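Local atomic coordinates of Afp (Microbacterium arborescens, PDB entry 2YJK), a protein that forms a twelve-subunit Dps assembly of the ferritin fold that probably takes up iron and stores it in ferric form. Residues Q41-I54 with V98-I112. Sequence-based numbering, arbitrary orientation.
With OFE (Iron(II) oxide), chain B.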
ATOM      1  N   GLN C  41     -10.701 -28.793   5.535  1.00 26.69           N
ATOM      2  CA  GLN C  41     -11.390 -29.930   5.007  1.00 28.12           C
ATOM      3  C   GLN C  41     -12.707 -29.531   4.352  1.00 27.89           C
ATOM      4  O   GLN C  41     -12.926 -29.949   3.246  1.00 29.63           O
ATOM      5  CB  GLN C  41     -11.624 -30.998   6.113  1.00 28.21           C
ATOM      6  CG  GLN C  41     -12.576 -32.133   5.718  1.00 29.90           C
ATOM      7  CD  GLN C  41     -11.956 -33.150   4.718  1.00 33.85           C
ATOM      8  OE1 GLN C  41     -10.794 -33.030   4.302  1.00 35.81           O
ATOM      9  NE2 GLN C  41     -12.753 -34.120   4.298  1.00 35.83           N
ATOM     10  N   ALA C  42     -13.579 -28.771   5.048  1.00 26.79           N
ATOM     11  CA  ALA C  42     -14.907 -28.306   4.512  1.00 26.17           C
ATOM     12  C   ALA C  42     -14.665 -27.392   3.284  1.00 27.79           C
ATOM     13  O   ALA C  42     -15.307 -27.501   2.231  1.00 28.87           O
ATOM     14  CB  ALA C  42     -15.724 -27.534   5.630  1.00 23.01           C
ATOM     15  N   HIS C  43     -13.639 -26.555   3.398  1.00 27.22           N
ATOM     16  CA  HIS C  43     -13.264 -25.616   2.343  1.00 26.75           C
ATOM     17  C   HIS C  43     -12.878 -26.376   1.046  1.00 27.44           C
ATOM     18  O   HIS C  43     -13.344 -25.999  -0.041  1.00 27.91           O
ATOM     19  CB  HIS C  43     -12.106 -24.817   2.909  1.00 26.86           C
ATOM     20  CG  HIS C  43     -11.410 -23.949   1.922  1.00 27.67           C
ATOM     21  ND1 HIS C  43     -11.942 -22.747   1.477  1.00 29.97           N
ATOM     22  CD2 HIS C  43     -10.220 -24.098   1.299  1.00 26.21           C
ATOM     23  CE1 HIS C  43     -11.094 -22.194   0.631  1.00 30.38           C
ATOM     24  NE2 HIS C  43     -10.036 -22.983   0.527  1.00 30.23           N
ATOM     25  N   TRP C  44     -12.075 -27.458   1.161  1.00 25.67           N
ATOM     26  CA  TRP C  44     -11.635 -28.244  -0.039  1.00 27.23           C
ATOM     27  C   TRP C  44     -12.799 -29.039  -0.716  1.00 27.65           C
ATOM     28  O   TRP C  44     -12.879 -29.121  -1.951  1.00 28.07           O
ATOM     29  CB  TRP C  44     -10.458 -29.201   0.307  1.00 24.61           C
ATOM     30  CG  TRP C  44      -9.236 -28.384   0.768  1.00 27.53           C
ATOM     31  CD1 TRP C  44      -8.834 -27.108   0.290  1.00 25.28           C
ATOM     32  CD2 TRP C  44      -8.249 -28.773   1.743  1.00 23.32           C
ATOM     33  NE1 TRP C  44      -7.680 -26.723   0.946  1.00 24.96           N
ATOM     34  CE2 TRP C  44      -7.316 -27.701   1.850  1.00 26.97           C
ATOM     35  CE3 TRP C  44      -8.065 -29.923   2.533  1.00 25.58           C
ATOM     36  CZ2 TRP C  44      -6.177 -27.756   2.732  1.00 27.89           C
ATOM     37  CZ3 TRP C  44      -6.932 -29.991   3.417  1.00 25.40           C
ATOM     38  CH2 TRP C  44      -6.026 -28.903   3.528  1.00 29.21           C
ATOM     39  N   ASN C  45     -13.691 -29.577   0.125  1.00 26.89           N
ATOM     40  CA  ASN C  45     -14.664 -30.630  -0.267  1.00 27.11           C
ATOM     41  C   ASN C  45     -16.070 -30.127  -0.578  1.00 27.78           C
ATOM     42  O   ASN C  45     -16.945 -30.889  -1.084  1.00 28.68           O
ATOM     43  CB  ASN C  45     -14.638 -31.729   0.797  1.00 27.34           C
ATOM     44  CG  ASN C  45     -13.361 -32.571   0.694  1.00 30.44           C
ATOM     45  OD1 ASN C  45     -13.161 -33.272  -0.282  1.00 32.68           O
ATOM     46  ND2 ASN C  45     -12.442 -32.385   1.623  1.00 33.55           N
ATOM     47  N   VAL C  46     -16.303 -28.840  -0.302  1.00 27.06           N
ATOM     48  CA  VAL C  46     -17.621 -28.233  -0.536  1.00 27.37           C
ATOM     49  C   VAL C  46     -18.062 -28.230  -2.012  1.00 28.00           C
ATOM     50  O   VAL C  46     -17.235 -28.052  -2.905  1.00 28.97           O
ATOM     51  CB  VAL C  46     -17.746 -26.838   0.156  1.00 27.10           C
ATOM     52  CG1 VAL C  46     -16.780 -25.764  -0.436  1.00 28.71           C
ATOM     53  CG2 VAL C  46     -19.212 -26.353   0.076  1.00 27.68           C
ATOM     54  N   ARG C  47     -19.355 -28.437  -2.261  1.00 28.83           N
ATOM     55  CA  ARG C  47     -19.912 -28.526  -3.617  1.00 31.57           C
ATOM     56  C   ARG C  47     -21.233 -27.793  -3.675  1.00 31.58           C
ATOM     57  O   ARG C  47     -21.868 -27.592  -2.638  1.00 31.67           O
ATOM     58  CB  ARG C  47     -20.261 -29.979  -3.997  1.00 33.01           C
ATOM     59  CG  ARG C  47     -19.213 -30.973  -3.653  1.00 37.42           C
ATOM     60  CD  ARG C  47     -18.673 -31.505  -4.927  1.00 46.00           C
ATOM     61  NE  ARG C  47     -17.383 -30.909  -5.206  1.00 50.97           N
ATOM     62  CZ  ARG C  47     -16.574 -31.260  -6.215  1.00 51.81           C
ATOM     63  NH1 ARG C  47     -16.934 -32.225  -7.072  1.00 49.47           N
ATOM     64  NH2 ARG C  47     -15.385 -30.630  -6.341  1.00 47.36           N
ATOM     65  N   GLY C  48     -21.667 -27.466  -4.891  1.00 31.82           N
ATOM     66  CA  GLY C  48     -23.077 -27.120  -5.140  1.00 32.32           C
ATOM     67  C   GLY C  48     -23.238 -25.647  -5.400  1.00 32.99           C
ATOM     68  O   GLY C  48     -22.231 -24.901  -5.479  1.00 32.13           O
ATOM     69  N   SER C  49     -24.487 -25.193  -5.474  1.00 33.76           N
ATOM     70  CA  SER C  49     -24.791 -23.920  -6.156  1.00 35.35           C
ATOM     71  C   SER C  49     -24.173 -22.678  -5.488  1.00 35.48           C
ATOM     72  O   SER C  49     -23.968 -21.645  -6.123  1.00 35.95           O
ATOM     73  CB  SER C  49     -26.282 -23.765  -6.329  1.00 35.93           C
ATOM     74  OG  SER C  49     -26.882 -23.666  -5.058  1.00 38.95           O
ATOM     75  N   ASN C  50     -23.856 -22.803  -4.212  1.00 35.04           N
ATOM     76  CA  ASN C  50     -23.236 -21.725  -3.478  1.00 36.17           C
ATOM     77  C   ASN C  50     -21.705 -21.865  -3.328  1.00 33.75           C
ATOM     78  O   ASN C  50     -21.125 -21.211  -2.505  1.00 32.81           O
ATOM     79  CB  ASN C  50     -23.828 -21.702  -2.090  1.00 37.13           C
ATOM     80  CG  ASN C  50     -24.278 -20.326  -1.680  1.00 42.15           C
ATOM     81  OD1 ASN C  50     -23.886 -19.308  -2.266  1.00 48.09           O
ATOM     82  ND2 ASN C  50     -25.088 -20.280  -0.619  1.00 48.81           N
ATOM     83  N   PHE C  51     -21.073 -22.700  -4.144  1.00 33.22           N
ATOM     84  CA  PHE C  51     -19.673 -23.034  -3.957  1.00 31.60           C
ATOM     85  C   PHE C  51     -18.728 -21.860  -3.662  1.00 31.84           C
ATOM     86  O   PHE C  51     -18.070 -21.852  -2.627  1.00 30.88           O
ATOM     87  CB  PHE C  51     -19.114 -23.866  -5.115  1.00 30.60           C
ATOM     88  CG  PHE C  51     -17.630 -24.025  -5.043  1.00 29.56           C
ATOM     89  CD1 PHE C  51     -17.058 -24.957  -4.190  1.00 27.53           C
ATOM     90  CD2 PHE C  51     -16.793 -23.206  -5.800  1.00 27.81           C
ATOM     91  CE1 PHE C  51     -15.670 -25.134  -4.104  1.00 27.19           C
ATOM     92  CE2 PHE C  51     -15.394 -23.357  -5.728  1.00 30.15           C
ATOM     93  CZ  PHE C  51     -14.837 -24.327  -4.860  1.00 30.65           C
ATOM     94  N   ILE C  52     -18.647 -20.876  -4.552  1.00 32.81           N
ATOM     95  CA  ILE C  52     -17.538 -19.911  -4.409  1.00 34.08           C
ATOM     96  C   ILE C  52     -17.697 -19.034  -3.138  1.00 32.68           C
ATOM     97  O   ILE C  52     -16.732 -18.820  -2.388  1.00 31.56           O
ATOM     98  CB  ILE C  52     -17.185 -19.143  -5.748  1.00 34.91           C
ATOM     99  CG1 ILE C  52     -15.762 -18.572  -5.727  1.00 36.34           C
ATOM    100  CG2 ILE C  52     -18.157 -18.031  -6.014  1.00 34.74           C
ATOM    101  CD1 ILE C  52     -14.638 -19.573  -5.786  1.00 38.88           C
ATOM    102  N   ALA C  53     -18.920 -18.631  -2.843  1.00 32.69           N
ATOM    103  CA  ALA C  53     -19.171 -17.813  -1.653  1.00 32.19           C
ATOM    104  C   ALA C  53     -18.919 -18.614  -0.353  1.00 31.02           C
ATOM    105  O   ALA C  53     -18.341 -18.105   0.587  1.00 28.89           O
ATOM    106  CB  ALA C  53     -20.596 -17.261  -1.698  1.00 33.41           C
ATOM    107  N   ILE C  54     -19.298 -19.887  -0.321  1.00 31.10           N
ATOM    108  CA  ILE C  54     -19.068 -20.707   0.861  1.00 29.57           C
ATOM    109  C   ILE C  54     -17.614 -21.186   0.980  1.00 30.18           C
ATOM    110  O   ILE C  54     -17.097 -21.315   2.099  1.00 29.04           O
ATOM    111  CB  ILE C  54     -20.050 -21.895   0.900  1.00 31.18           C
ATOM    112  CG1 ILE C  54     -21.534 -21.369   0.912  1.00 34.08           C
ATOM    113  CG2 ILE C  54     -19.749 -22.854   2.075  1.00 30.10           C
ATOM    114  CD1 ILE C  54     -21.908 -20.482   2.095  1.00 33.67           C
ATOM    115  N   VAL C  98     -17.624 -32.752  10.280  1.00 32.72           N
ATOM    116  CA  VAL C  98     -17.347 -32.434   8.868  1.00 31.63           C
ATOM    117  C   VAL C  98     -17.190 -33.787   8.147  1.00 33.02           C
ATOM    118  O   VAL C  98     -16.445 -34.623   8.625  1.00 33.61           O
ATOM    119  CB  VAL C  98     -16.073 -31.593   8.704  1.00 31.69           C
ATOM    120  CG1 VAL C  98     -15.654 -31.557   7.227  1.00 29.84           C
ATOM    121  CG2 VAL C  98     -16.196 -30.189   9.393  1.00 29.35           C
ATOM    122  N   PRO C  99     -17.896 -34.003   7.017  1.00 32.99           N
ATOM    123  CA  PRO C  99     -17.746 -35.280   6.336  1.00 35.64           C
ATOM    124  C   PRO C  99     -16.371 -35.545   5.743  1.00 34.78           C
ATOM    125  O   PRO C  99     -15.607 -34.619   5.454  1.00 33.40           O
ATOM    126  CB  PRO C  99     -18.779 -35.203   5.174  1.00 36.32           C
ATOM    127  CG  PRO C  99     -19.791 -34.208   5.622  1.00 36.45           C
ATOM    128  CD  PRO C  99     -18.956 -33.178   6.408  1.00 33.54           C
ATOM    129  N   ALA C 100     -16.126 -36.830   5.477  1.00 34.82           N
ATOM    130  CA  ALA C 100     -14.849 -37.334   4.982  1.00 35.10           C
ATOM    131  C   ALA C 100     -14.574 -36.878   3.563  1.00 35.13           C
ATOM    132  O   ALA C 100     -13.433 -36.821   3.166  1.00 34.93           O
ATOM    133  CB  ALA C 100     -14.798 -38.868   5.043  1.00 35.76           C
ATOM    134  N   GLY C 101     -15.604 -36.618   2.767  1.00 35.12           N
ATOM    135  CA  GLY C 101     -15.344 -36.311   1.342  1.00 35.61           C
ATOM    136  C   GLY C 101     -16.252 -35.202   0.860  1.00 34.83           C
ATOM    137  O   GLY C 101     -16.652 -34.360   1.651  1.00 34.23           O
ATOM    138  N   PHE C 102     -16.688 -35.290  -0.398  1.00 35.02           N
ATOM    139  CA  PHE C 102     -17.476 -34.228  -0.993  1.00 34.82           C
ATOM    140  C   PHE C 102     -18.789 -34.146  -0.263  1.00 36.09           C
ATOM    141  O   PHE C 102     -19.325 -35.191   0.180  1.00 35.93           O
ATOM    142  CB  PHE C 102     -17.740 -34.525  -2.473  1.00 36.84           C
ATOM    143  CG  PHE C 102     -16.520 -34.397  -3.356  1.00 38.01           C
ATOM    144  CD1 PHE C 102     -15.549 -33.407  -3.106  1.00 36.72           C
ATOM    145  CD2 PHE C 102     -16.338 -35.267  -4.451  1.00 40.82           C
ATOM    146  CE1 PHE C 102     -14.416 -33.266  -3.947  1.00 37.48           C
ATOM    147  CE2 PHE C 102     -15.207 -35.125  -5.307  1.00 41.96           C
ATOM    148  CZ  PHE C 102     -14.233 -34.099  -5.033  1.00 35.70           C
ATOM    149  N   ALA C 103     -19.322 -32.918  -0.160  1.00 33.68           N
ATOM    150  CA  ALA C 103     -20.601 -32.687   0.483  1.00 33.73           C
ATOM    151  C   ALA C 103     -21.161 -31.350  -0.017  1.00 32.58           C
ATOM    152  O   ALA C 103     -20.429 -30.368  -0.209  1.00 32.54           O
ATOM    153  CB  ALA C 103     -20.432 -32.685   2.019  1.00 32.91           C
ATOM    154  N   GLN C 104     -22.447 -31.325  -0.280  1.00 32.28           N
ATOM    155  CA  GLN C 104     -23.204 -30.099  -0.559  1.00 32.16           C
ATOM    156  C   GLN C 104     -22.930 -28.979   0.454  1.00 31.38           C
ATOM    157  O   GLN C 104     -22.773 -29.240   1.639  1.00 30.64           O
ATOM    158  CB  GLN C 104     -24.700 -30.447  -0.555  1.00 33.78           C
ATOM    159  CG  GLN C 104     -25.135 -31.266  -1.806  1.00 37.57           C
ATOM    160  CD  GLN C 104     -24.681 -30.589  -3.111  1.00 40.95           C
ATOM    161  OE1 GLN C 104     -23.731 -31.051  -3.771  1.00 43.64           O
ATOM    162  NE2 GLN C 104     -25.311 -29.458  -3.449  1.00 38.87           N
ATOM    163  N   TRP C 105     -22.867 -27.728  -0.011  1.00 31.41           N
ATOM    164  CA  TRP C 105     -22.631 -26.592   0.916  1.00 30.75           C
ATOM    165  C   TRP C 105     -23.519 -26.529   2.188  1.00 31.37           C
ATOM    166  O   TRP C 105     -23.043 -26.081   3.235  1.00 29.97           O
ATOM    167  CB  TRP C 105     -22.664 -25.249   0.160  1.00 30.79           C
ATOM    168  CG  TRP C 105     -24.028 -24.933  -0.423  1.00 32.81           C
ATOM    169  CD1 TRP C 105     -24.549 -25.347  -1.650  1.00 32.20           C
ATOM    170  CD2 TRP C 105     -25.048 -24.145   0.202  1.00 31.33           C
ATOM    171  NE1 TRP C 105     -25.818 -24.817  -1.812  1.00 32.05           N
ATOM    172  CE2 TRP C 105     -26.156 -24.103  -0.687  1.00 33.69           C
ATOM    173  CE3 TRP C 105     -25.128 -23.471   1.421  1.00 32.93           C
ATOM    174  CZ2 TRP C 105     -27.354 -23.408  -0.384  1.00 35.97           C
ATOM    175  CZ3 TRP C 105     -26.306 -22.753   1.726  1.00 34.11           C
ATOM    176  CH2 TRP C 105     -27.411 -22.732   0.817  1.00 36.11           C
ATOM    177  N   GLN C 106     -24.803 -26.904   2.099  1.00 32.08           N
ATOM    178  CA  GLN C 106     -25.674 -26.907   3.287  1.00 34.23           C
ATOM    179  C   GLN C 106     -25.143 -27.798   4.358  1.00 34.89           C
ATOM    180  O   GLN C 106     -25.265 -27.462   5.540  1.00 35.58           O
ATOM    181  CB  GLN C 106     -27.122 -27.357   3.020  1.00 34.27           C
ATOM    182  CG  GLN C 106     -27.871 -26.477   2.043  1.00 37.21           C
ATOM    183  CD  GLN C 106     -27.682 -26.936   0.559  1.00 40.66           C
ATOM    184  OE1 GLN C 106     -26.747 -27.702   0.207  1.00 38.97           O
ATOM    185  NE2 GLN C 106     -28.588 -26.465  -0.312  1.00 40.60           N
ATOM    186  N   ASP C 107     -24.616 -28.958   3.965  1.00 35.74           N
ATOM    187  CA  ASP C 107     -24.187 -29.954   4.935  1.00 35.49           C
ATOM    188  C   ASP C 107     -22.880 -29.536   5.589  1.00 33.50           C
ATOM    189  O   ASP C 107     -22.691 -29.727   6.806  1.00 32.04           O
ATOM    190  CB  ASP C 107     -24.038 -31.305   4.271  1.00 36.84           C
ATOM    191  CG  ASP C 107     -25.407 -31.882   3.806  1.00 43.85           C
ATOM    192  OD1 ASP C 107     -26.407 -31.857   4.597  1.00 46.91           O
ATOM    193  OD2 ASP C 107     -25.453 -32.369   2.643  1.00 47.47           O
ATOM    194  N   GLU C 108     -21.991 -28.963   4.774  1.00 31.60           N
ATOM    195  CA  GLU C 108     -20.757 -28.402   5.297  1.00 31.59           C
ATOM    196  C   GLU C 108     -21.105 -27.294   6.345  1.00 30.23           C
ATOM    197  O   GLU C 108     -20.509 -27.218   7.367  1.00 28.93           O
ATOM    198  CB  GLU C 108     -19.877 -27.804   4.167  1.00 30.59           C
ATOM    199  CG  GLU C 108     -19.285 -28.772   3.159  1.00 32.76           C
ATOM    200  CD  GLU C 108     -18.297 -29.799   3.735  1.00 35.02           C
ATOM    201  OE1 GLU C 108     -18.036 -29.817   4.969  1.00 38.29           O
ATOM    202  OE2 GLU C 108     -17.762 -30.616   2.934  1.00 35.28           O
ATOM    203  N   ILE C 109     -22.068 -26.434   6.066  1.00 31.06           N
ATOM    204  CA  ILE C 109     -22.321 -25.319   6.980  1.00 30.75           C
ATOM    205  C   ILE C 109     -22.845 -25.951   8.273  1.00 30.56           C
ATOM    206  O   ILE C 109     -22.392 -25.571   9.353  1.00 32.32           O
ATOM    207  CB  ILE C 109     -23.376 -24.381   6.446  1.00 30.47           C
ATOM    208  CG1 ILE C 109     -22.812 -23.565   5.298  1.00 31.13           C
ATOM    209  CG2 ILE C 109     -23.962 -23.518   7.566  1.00 30.09           C
ATOM    210  CD1 ILE C 109     -23.825 -22.591   4.798  1.00 32.07           C
ATOM    211  N   LYS C 110     -23.781 -26.892   8.182  1.00 30.82           N
ATOM    212  CA  LYS C 110     -24.250 -27.581   9.410  1.00 32.16           C
ATOM    213  C   LYS C 110     -23.137 -28.218  10.199  1.00 30.71           C
ATOM    214  O   LYS C 110     -23.108 -28.100  11.431  1.00 30.17           O
ATOM    215  CB  LYS C 110     -25.348 -28.658   9.155  1.00 33.74           C
ATOM    216  CG  LYS C 110     -26.635 -28.110   8.575  1.00 37.05           C
ATOM    217  CD  LYS C 110     -27.568 -29.260   8.138  1.00 45.24           C
ATOM    218  CE  LYS C 110     -28.991 -28.726   7.878  1.00 52.35           C
ATOM    219  NZ  LYS C 110     -29.750 -29.531   6.827  1.00 56.54           N
ATOM    220  N   ALA C 111     -22.238 -28.931   9.516  1.00 30.02           N
ATOM    221  CA  ALA C 111     -21.128 -29.609  10.236  1.00 30.67           C
ATOM    222  C   ALA C 111     -20.281 -28.558  10.991  1.00 30.90           C
ATOM    223  O   ALA C 111     -19.869 -28.795  12.130  1.00 32.45           O
ATOM    224  CB  ALA C 111     -20.247 -30.396   9.265  1.00 29.88           C
ATOM    225  N   ILE C 112     -19.987 -27.431  10.334  1.00 29.59           N
ATOM    226  CA  ILE C 112     -19.107 -26.376  10.924  1.00 30.09           C
ATOM    227  C   ILE C 112     -19.810 -25.583  12.064  1.00 29.74           C
ATOM    228  O   ILE C 112     -19.192 -25.271  13.072  1.00 28.85           O
ATOM    229  CB  ILE C 112     -18.568 -25.375   9.829  1.00 28.88           C
ATOM    230  CG1 ILE C 112     -17.584 -26.077   8.873  1.00 29.51           C
ATOM    231  CG2 ILE C 112     -17.927 -24.109  10.432  1.00 28.41           C
ATOM    232  CD1 ILE C 112     -16.318 -26.514   9.536  1.00 28.72           C
TER
HETATM  233 FE   OFE B1159      -7.853 -22.834  -0.703  1.00 44.33          FE
HETATM  234  O   OFE B1159      -6.834 -21.218   0.890  0.50 26.15           O
HETATM  235  O   HOH W   1      -8.815 -21.462  -2.371  1.00 33.39           O
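Trp105 lies buried against Asn50, whose CB sits 3.5 Å above the centroid of the five-membered ring in a CH-pi contact. The Asn50 amide plane stands 85° to the indole, and its ND2 bonds to Ser49 O of a neighbouring subunit. Trp105 CG sits between the residue's own backbone N and carbonyl carbon (chi1 65°), which turns the indole edge toward Arg47 O. That oxygen accepts a 2.8 Å bond from Trp105 N. Val46 CG2 packs 3.6 Å from Trp105 CB. An alanine in place of Trp105 would probably strip the indole face from Asn50 CB and leave a gap beside Ser49 and Asn50. Arg47 and Phe102 are more exposed: the guanidinium lies flat on the ring, planes 5° apart, CZ 3.8 Å from the ring centroid. The buried Gln41 NE2 bonds to Pro99 O at 3.1 Å, on a lone pair; Ser85 N of a neighbouring subunit bonds to its OE1. Residues 46-47 and 103-104 pair as a short two-stranded parallel sheet. His43 NE2 binds iron with Asp70 and Glu74 of that neighbour, an intersubunit site as in Dps proteins. Backbone bonds thus fix the strand pair, flanked by side-chain packing and the cation-pi stack.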